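Long-range contact in peptidase M28 (Shewanella amazonensis SB2B, PDB 3IIB), which probably acts as a zinc-dependent carboxypeptidase or dipeptidase of peptidase family M28, carrying a two-zinc centre: residues Asp331-Trp342 / Val387-Phe398. Sequence-based numbering, arbitrary orientation.
Sequences DFGAGPIYQIDW and VASLRQDGSDYF. With ZN (zinc ion), chain C.
Ile337-Trp342 and Val387-Gln392 run antiparallel as neighbouring strands, their axes 4.6 Å apart at closest approach, and Asp341 and Ser389 form a hydrogen-bonded pair with N-H...O bonds in both directions. On one face Ile340 lies alongside Leu390, CD1 to CD2, while Ala388 CB meets the Trp342 ring. On the other, Arg391 NE gives Asp341 OD2 a nearly straight salt-bridge bond of 2.7 Å, arriving on the anti side of the carboxylate; Gln339 NE2 donates to OD1 on the syn side, so both oxygens are held. Arg391 CB also sits over a face of the Tyr338 ring.

At the end of strand 387-392, Gln392 ties down the turn before strand 337-342. With its chain extended past CG (chi2 -178°), the amide reaches into the curl of residues 332-335: NE2 donates to Gly333 O at 2.8 Å, from above that carbonyl's plane, and to Gly335 O at 3.2 Å, on a lone pair. OE1 accepts a weak bond from Phe332 N and a bond from a water that in turn accepts from Asp331 N. Phe332 turns its edge to the face of Tyr397 (ring centres 4.9 Å apart, planes at 67°), and Gly394 CA makes a CH-pi contact over one Phe332 face. Asp331 binds zinc through both oxygens, OD1 at 2.1 Å and OD2 at 2.3 Å, with His257 and Asp269; this is half of the M28 two-zinc centre, Asp269 also binding the second zinc with Glu304 and His402. Tyr397 OH reaches this site through water: one molecule, 2.7 Å from OH, is itself a zinc ligand, and a second, also touching OH, accepts from Gly333 N and lies within hydrogen-bonding distance of Asp331 OD1.

Strand 387-392 is an outer strand of a small three-stranded sheet, with 337-343 in the middle; helix 413-432 packs on Ile337, Ala388 and Gln392, strand 324-329 touches Trp342 and Leu390, and helix 267-285 meets Tyr397 beside the metals.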
loop_
_atom_site.group_PDB
_atom_site.type_symbol
_atom_site.label_atom_id
_atom_site.label_comp_id
_atom_site.label_asym_id
_atom_site.label_seq_id
_atom_site.Cartn_x
_atom_site.Cartn_y
_atom_site.Cartn_z
ATOM N N ASP A 331 -20.323 1.473 -10.965
ATOM C CA ASP A 331 -18.996 0.823 -11.127
ATOM C C ASP A 331 -17.899 1.895 -11.125
ATOM O O ASP A 331 -17.087 1.969 -12.034
ATOM C CB ASP A 331 -18.912 0.019 -12.407
ATOM C CG ASP A 331 -17.616 -0.749 -12.507
ATOM O OD1 ASP A 331 -17.101 -1.130 -11.449
ATOM O OD2 ASP A 331 -17.139 -1.007 -13.613
ATOM N N PHE A 332 -17.899 2.704 -10.086
ATOM C CA PHE A 332 -16.798 3.638 -9.836
ATOM C C PHE A 332 -16.565 3.746 -8.333
ATOM O O PHE A 332 -16.369 4.831 -7.788
ATOM C CB PHE A 332 -17.091 4.961 -10.529
ATOM C CG PHE A 332 -15.887 5.827 -10.745
ATOM C CD1 PHE A 332 -14.609 5.299 -10.843
ATOM C CD2 PHE A 332 -16.038 7.206 -10.876
ATOM C CE1 PHE A 332 -13.546 6.109 -11.054
ATOM C CE2 PHE A 332 -14.940 8.024 -11.132
ATOM C CZ PHE A 332 -13.697 7.481 -11.203
ATOM N N GLY A 333 -16.550 2.583 -7.683
ATOM C CA GLY A 333 -16.218 2.461 -6.258
ATOM C C GLY A 333 -17.354 2.864 -5.355
ATOM O O GLY A 333 -18.506 2.574 -5.659
ATOM N N ALA A 334 -17.005 3.483 -4.223
ATOM C CA ALA A 334 -17.967 3.834 -3.160
ATOM C C ALA A 334 -18.033 5.323 -2.886
ATOM O O ALA A 334 -18.773 5.729 -1.998
ATOM C CB ALA A 334 -17.650 3.086 -1.861
ATOM N N GLY A 335 -17.304 6.130 -3.673
ATOM C CA GLY A 335 -17.319 7.585 -3.480
ATOM C C GLY A 335 -18.696 8.171 -3.732
ATOM O O GLY A 335 -19.439 7.644 -4.540
ATOM N N PRO A 336 -19.040 9.298 -3.076
ATOM C CA PRO A 336 -20.416 9.775 -3.231
ATOM C C PRO A 336 -20.704 10.293 -4.640
ATOM O O PRO A 336 -19.802 10.800 -5.351
ATOM C CB PRO A 336 -20.531 10.917 -2.199
ATOM C CG PRO A 336 -19.164 11.228 -1.814
ATOM C CD PRO A 336 -18.250 10.121 -2.162
ATOM N N ILE A 337 -21.974 10.194 -5.010
ATOM C CA ILE A 337 -22.498 10.747 -6.236
ATOM C C ILE A 337 -22.650 12.258 -6.111
ATOM O O ILE A 337 -23.230 12.756 -5.140
ATOM C CB ILE A 337 -23.854 10.083 -6.620
ATOM C CG1 ILE A 337 -23.590 8.622 -6.930
ATOM C CG2 ILE A 337 -24.477 10.783 -7.851
ATOM C CD1 ILE A 337 -24.798 7.730 -6.871
ATOM N N TYR A 338 -22.151 12.968 -7.116
ATOM C CA TYR A 338 -22.208 14.457 -7.157
ATOM C C TYR A 338 -23.005 15.043 -8.335
ATOM O O TYR A 338 -23.281 16.242 -8.351
ATOM C CB TYR A 338 -20.784 15.070 -7.152
ATOM C CG TYR A 338 -19.941 14.682 -8.356
ATOM C CD1 TYR A 338 -19.966 15.428 -9.526
ATOM C CD2 TYR A 338 -19.129 13.550 -8.326
ATOM C CE1 TYR A 338 -19.192 15.045 -10.642
ATOM C CE2 TYR A 338 -18.344 13.189 -9.399
ATOM C CZ TYR A 338 -18.399 13.916 -10.566
ATOM O OH TYR A 338 -17.610 13.502 -11.643
ATOM N N GLN A 339 -23.418 14.205 -9.266
ATOM C CA GLN A 339 -24.115 14.665 -10.474
ATOM C C GLN A 339 -24.782 13.457 -11.130
ATOM O O GLN A 339 -24.230 12.335 -11.107
ATOM C CB GLN A 339 -23.116 15.313 -11.443
ATOM C CG GLN A 339 -23.753 15.973 -12.669
ATOM C CD GLN A 339 -22.747 16.864 -13.378
ATOM O OE1 GLN A 339 -22.063 17.640 -12.720
ATOM N NE2 GLN A 339 -22.664 16.773 -14.716
ATOM N N ILE A 340 -25.966 13.683 -11.714
ATOM C CA ILE A 340 -26.551 12.691 -12.612
ATOM C C ILE A 340 -26.615 13.244 -14.022
ATOM O O ILE A 340 -27.240 14.261 -14.278
ATOM C CB ILE A 340 -27.936 12.196 -12.146
ATOM C CG1 ILE A 340 -27.833 11.575 -10.762
ATOM C CG2 ILE A 340 -28.556 11.198 -13.222
ATOM C CD1 ILE A 340 -29.163 11.214 -10.099
ATOM N N ASP A 341 -25.905 12.573 -14.929
ATOM C CA ASP A 341 -25.993 12.848 -16.342
ATOM C C ASP A 341 -26.944 11.830 -17.003
ATOM O O ASP A 341 -27.086 10.686 -16.528
ATOM C CB ASP A 341 -24.606 12.793 -16.986
ATOM C CG ASP A 341 -23.687 13.876 -16.518
ATOM O OD1 ASP A 341 -24.125 15.017 -16.237
ATOM O OD2 ASP A 341 -22.461 13.602 -16.445
ATOM N N TRP A 342 -27.552 12.262 -18.118
ATOM C CA TRP A 342 -28.612 11.502 -18.788
ATOM C C TRP A 342 -28.271 11.170 -20.208
ATOM O O TRP A 342 -27.449 11.825 -20.844
ATOM C CB TRP A 342 -29.939 12.287 -18.774
ATOM C CG TRP A 342 -30.381 12.664 -17.406
ATOM C CD1 TRP A 342 -30.090 13.831 -16.736
ATOM C CD2 TRP A 342 -31.128 11.856 -16.495
ATOM N NE1 TRP A 342 -30.660 13.806 -15.488
ATOM C CE2 TRP A 342 -31.285 12.594 -15.316
ATOM C CE3 TRP A 342 -31.704 10.592 -16.564
ATOM C CZ2 TRP A 342 -31.982 12.110 -14.237
ATOM C CZ3 TRP A 342 -32.414 10.127 -15.490
ATOM C CH2 TRP A 342 -32.544 10.858 -14.352
ATOM N N VAL A 387 -30.236 5.751 -20.757
ATOM C CA VAL A 387 -29.415 5.463 -19.625
ATOM C C VAL A 387 -29.174 6.734 -18.819
ATOM O O VAL A 387 -29.478 7.827 -19.268
ATOM C CB VAL A 387 -28.034 4.830 -20.020
ATOM C CG1 VAL A 387 -28.238 3.440 -20.707
ATOM C CG2 VAL A 387 -27.174 5.797 -20.852
ATOM N N ALA A 388 -28.659 6.536 -17.602
ATOM C CA ALA A 388 -28.109 7.604 -16.780
ATOM C C ALA A 388 -26.723 7.198 -16.289
ATOM O O ALA A 388 -26.416 5.995 -16.152
ATOM C CB ALA A 388 -29.044 7.913 -15.584
ATOM N N SER A 389 -25.881 8.203 -16.058
ATOM C CA SER A 389 -24.585 8.029 -15.400
ATOM C C SER A 389 -24.668 8.821 -14.106
ATOM O O SER A 389 -24.734 10.067 -14.106
ATOM C CB SER A 389 -23.450 8.555 -16.259
ATOM O OG SER A 389 -23.180 7.701 -17.363
ATOM N N LEU A 390 -24.660 8.086 -13.007
ATOM C CA LEU A 390 -24.731 8.659 -11.687
ATOM C C LEU A 390 -23.266 8.794 -11.254
ATOM O O LEU A 390 -22.590 7.815 -10.883
ATOM C CB LEU A 390 -25.560 7.750 -10.768
ATOM C CG LEU A 390 -27.065 7.727 -11.110
ATOM C CD1 LEU A 390 -27.351 6.593 -12.115
ATOM C CD2 LEU A 390 -27.927 7.525 -9.890
ATOM N N ARG A 391 -22.777 10.021 -11.342
ATOM C CA ARG A 391 -21.333 10.269 -11.323
ATOM C C ARG A 391 -20.818 10.185 -9.894
ATOM O O ARG A 391 -21.213 10.982 -9.063
ATOM C CB ARG A 391 -21.057 11.655 -11.863
ATOM C CG ARG A 391 -21.514 11.885 -13.315
ATOM C CD ARG A 391 -20.751 11.024 -14.302
ATOM N NE ARG A 391 -21.108 11.337 -15.691
ATOM C CZ ARG A 391 -20.686 10.662 -16.760
ATOM N NH1 ARG A 391 -19.889 9.592 -16.625
ATOM N NH2 ARG A 391 -21.072 11.049 -17.977
ATOM N N GLN A 392 -19.889 9.253 -9.639
ATOM C CA GLN A 392 -19.249 9.106 -8.339
ATOM C C GLN A 392 -17.941 9.855 -8.287
ATOM O O GLN A 392 -17.249 9.923 -9.294
ATOM C CB GLN A 392 -18.933 7.645 -8.072
ATOM C CG GLN A 392 -20.161 6.757 -7.908
ATOM C CD GLN A 392 -19.789 5.356 -7.608
ATOM O OE1 GLN A 392 -19.544 4.523 -8.525
ATOM N NE2 GLN A 392 -19.696 5.057 -6.325
ATOM N N ASP A 393 -17.607 10.356 -7.099
ATOM C CA ASP A 393 -16.281 10.928 -6.825
ATOM C C ASP A 393 -15.257 9.793 -6.749
ATOM O O ASP A 393 -15.242 9.000 -5.795
ATOM C CB ASP A 393 -16.276 11.750 -5.541
ATOM C CG ASP A 393 -14.938 12.460 -5.290
ATOM O OD1 ASP A 393 -13.860 11.963 -5.672
ATOM O OD2 ASP A 393 -14.982 13.552 -4.700
ATOM N N GLY A 394 -14.425 9.695 -7.783
ATOM C CA GLY A 394 -13.403 8.673 -7.822
ATOM C C GLY A 394 -11.994 9.196 -7.616
ATOM O O GLY A 394 -11.005 8.608 -8.149
ATOM N N SER A 395 -11.855 10.298 -6.892
ATOM C CA SER A 395 -10.504 10.890 -6.697
ATOM C C SER A 395 -9.498 9.889 -6.142
ATOM O O SER A 395 -8.332 9.939 -6.519
ATOM C CB SER A 395 -10.547 12.082 -5.750
ATOM O OG SER A 395 -11.294 13.128 -6.334
ATOM N N ASP A 396 -9.951 9.001 -5.241
ATOM C CA ASP A 396 -9.066 7.995 -4.633
ATOM C C ASP A 396 -9.177 6.600 -5.274
ATOM O O ASP A 396 -8.435 5.703 -4.910
ATOM C CB ASP A 396 -9.294 7.897 -3.123
ATOM C CG ASP A 396 -10.652 7.316 -2.753
ATOM O OD1 ASP A 396 -11.604 7.399 -3.591
ATOM O OD2 ASP A 396 -10.782 6.821 -1.592
ATOM N N TYR A 397 -10.068 6.434 -6.249
ATOM C CA TYR A 397 -10.403 5.099 -6.763
ATOM C C TYR A 397 -9.199 4.387 -7.366
ATOM O O TYR A 397 -8.981 3.196 -7.109
ATOM C CB TYR A 397 -11.499 5.254 -7.809
ATOM C CG TYR A 397 -12.018 3.983 -8.417
ATOM C CD1 TYR A 397 -12.903 3.169 -7.726
ATOM C CD2 TYR A 397 -11.654 3.628 -9.715
ATOM C CE1 TYR A 397 -13.427 2.021 -8.327
ATOM C CE2 TYR A 397 -12.136 2.453 -10.296
ATOM C CZ TYR A 397 -13.040 1.680 -9.597
ATOM O OH TYR A 397 -13.555 0.542 -10.154
ATOM N N PHE A 398 -8.416 5.106 -8.151
ATOM C CA PHE A 398 -7.255 4.501 -8.807
ATOM C C PHE A 398 -6.024 4.372 -7.925
ATOM O O PHE A 398 -4.967 3.901 -8.385
ATOM C CB PHE A 398 -6.982 5.192 -10.158
ATOM C CG PHE A 398 -8.116 4.992 -11.159
ATOM C CD1 PHE A 398 -8.348 3.736 -11.713
ATOM C CD2 PHE A 398 -8.984 6.002 -11.451
ATOM C CE1 PHE A 398 -9.378 3.517 -12.577
ATOM C CE2 PHE A 398 -10.017 5.796 -12.322
ATOM C CZ PHE A 398 -10.232 4.528 -12.879
HETATM ZN ZN ZN C . -15.468 -2.116 -12.435
HETATM O O HOH W 1 -16.005 0.125 -9.245
HETATM O O HOH W 2 -20.544 4.503 -10.989
HETATM O O HOH W 3 -14.434 0.011 -12.701
HETATM O O HOH W 4 -15.269 6.216 -5.864
HETATM O O HOH W 5 -17.421 10.606 -11.973
HETATM O O HOH W 6 -14.181 -2.781 -13.734
#